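Local coordinates for uridylate kinase (Bacillus anthracis, PDB 2JJX), which catalyses the phosphorylation of UMP to UDP at the expense of ATP in pyrimidine biosynthesis, and also binds ATP at an allosteric site, at residues Gly171-Phe176 against Glu238-Leu243. Residues are numbered along the deposited sequence; the frame is centred on the assembly and turned at random.
Sequences GVDGVF and EHVGTL
A chi1 of -77° sets OG1 of Thr-242 beside its own backbone N and anti to its carbonyl carbon, turned towards N of Val-175 on the facing loop. The hydroxyl does the binding: N of Val-175 donates to OG1 of Thr-242 at 2.9 Å, nearly straight at 165°. That same oxygen is also hydrogen-bonded to the carbonyl of Tyr-189, and this buried polar atom is thus gripped by two backbone groups. CG2 of Thr-242 meets CB of Val-175 at 3.9 Å. Within the amino acid kinase fold, the loop that follows strand 164-169 is here joined to the start of strand 242-245, which lies antiparallel to strand 220-224 and parallel to strand 191-193 in the mixed central sheet, towards the other side of that sheet from strands 106-110 and 119-120, near which ATP is bound. The backbones of the two segments have their nearest CA pair at Gly-174 and Gly-241, 4.6 Å apart. Gly-174, with no side chain, lies close to the threonine hydroxyl, its C 3.8 Å from OG1 of Thr-242. The carbonyl O of Asp-173 receives a CA-H...O contact from CA of Gly-241. CG of Asp-173 is anti to the backbone N (chi1 -155°); OD2 of Asp-173 lies 3.8 Å from CA of Gly-241, with CG2 of Val-240 a little farther off, and the valine side chain also packs on helix 230-235 through Val-230, Arg-233 and Ile-234.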
# COMPACT_ATOMS: atom_id res chain seq x y z
N GLY A 171 -17.12 -35.43 -13.14
CA GLY A 171 -17.33 -36.55 -14.05
C GLY A 171 -16.48 -37.80 -13.87
O GLY A 171 -17.00 -38.92 -13.92
N VAL A 172 -15.17 -37.60 -13.70
CA VAL A 172 -14.22 -38.69 -13.53
C VAL A 172 -13.93 -39.05 -12.07
O VAL A 172 -13.45 -38.23 -11.31
CB VAL A 172 -12.94 -38.40 -14.31
CG1 VAL A 172 -12.58 -36.92 -14.23
CG2 VAL A 172 -11.82 -39.26 -13.79
N ASP A 173 -14.28 -40.27 -11.68
CA ASP A 173 -14.18 -40.71 -10.28
C ASP A 173 -12.78 -40.95 -9.71
O ASP A 173 -12.66 -41.44 -8.59
CB ASP A 173 -15.10 -41.92 -10.02
CG ASP A 173 -15.52 -42.05 -8.53
OD1 ASP A 173 -16.53 -42.74 -8.25
OD2 ASP A 173 -14.86 -41.45 -7.65
N GLY A 174 -11.73 -40.64 -10.47
CA GLY A 174 -10.36 -40.87 -10.00
C GLY A 174 -9.24 -40.71 -11.02
O GLY A 174 -9.32 -39.90 -11.95
N VAL A 175 -8.14 -41.43 -10.80
CA VAL A 175 -7.01 -41.39 -11.74
C VAL A 175 -6.82 -42.75 -12.39
O VAL A 175 -6.69 -43.79 -11.72
CB VAL A 175 -5.72 -40.84 -11.12
CG1 VAL A 175 -4.51 -41.29 -11.93
CG2 VAL A 175 -5.76 -39.33 -11.06
N PHE A 176 -6.98 -42.76 -13.71
CA PHE A 176 -6.92 -44.01 -14.47
C PHE A 176 -5.59 -44.19 -15.18
O PHE A 176 -4.80 -43.26 -15.36
CB PHE A 176 -8.05 -44.09 -15.49
CG PHE A 176 -9.41 -44.08 -14.87
CD1 PHE A 176 -10.04 -42.89 -14.58
CD2 PHE A 176 -10.05 -45.27 -14.57
CE1 PHE A 176 -11.28 -42.88 -13.99
CE2 PHE A 176 -11.30 -45.27 -13.98
CZ PHE A 176 -11.92 -44.08 -13.68
N GLU A 238 -13.00 -43.59 4.27
CA GLU A 238 -13.31 -44.49 3.16
C GLU A 238 -12.34 -44.42 2.00
O GLU A 238 -11.56 -43.48 1.86
CB GLU A 238 -14.75 -44.30 2.67
CG GLU A 238 -15.81 -44.49 3.74
CD GLU A 238 -17.19 -44.71 3.15
OE1 GLU A 238 -17.28 -45.28 2.04
OE2 GLU A 238 -18.19 -44.36 3.83
N HIS A 239 -12.36 -45.46 1.19
CA HIS A 239 -11.49 -45.51 0.03
C HIS A 239 -12.32 -45.39 -1.24
O HIS A 239 -12.82 -46.38 -1.77
CB HIS A 239 -10.67 -46.80 0.02
CG HIS A 239 -9.51 -46.77 0.97
ND1 HIS A 239 -8.47 -45.87 0.84
CD2 HIS A 239 -9.25 -47.48 2.09
CE1 HIS A 239 -7.62 -46.04 1.84
NE2 HIS A 239 -8.07 -47.01 2.61
N VAL A 240 -12.55 -44.14 -1.65
CA VAL A 240 -13.29 -43.83 -2.86
C VAL A 240 -12.43 -42.86 -3.65
O VAL A 240 -11.59 -42.19 -3.07
CB VAL A 240 -14.71 -43.29 -2.58
CG1 VAL A 240 -14.73 -42.43 -1.33
CG2 VAL A 240 -15.24 -42.51 -3.77
N GLY A 241 -12.51 -42.90 -4.98
CA GLY A 241 -11.65 -42.06 -5.79
C GLY A 241 -10.21 -42.55 -5.73
O GLY A 241 -9.96 -43.69 -5.34
N THR A 242 -9.25 -41.70 -6.06
CA THR A 242 -7.83 -42.06 -6.05
C THR A 242 -7.06 -41.33 -4.94
O THR A 242 -7.33 -40.17 -4.66
CB THR A 242 -7.19 -41.78 -7.45
OG1 THR A 242 -7.57 -42.81 -8.37
CG2 THR A 242 -5.70 -41.73 -7.31
N LEU A 243 -6.08 -41.99 -4.32
CA LEU A 243 -5.26 -41.38 -3.26
C LEU A 243 -3.82 -41.31 -3.70
O LEU A 243 -3.17 -42.34 -3.74
CB LEU A 243 -5.25 -42.23 -1.99
CG LEU A 243 -4.90 -41.56 -0.65
CD1 LEU A 243 -4.22 -42.48 0.36
CD2 LEU A 243 -4.07 -40.32 -0.86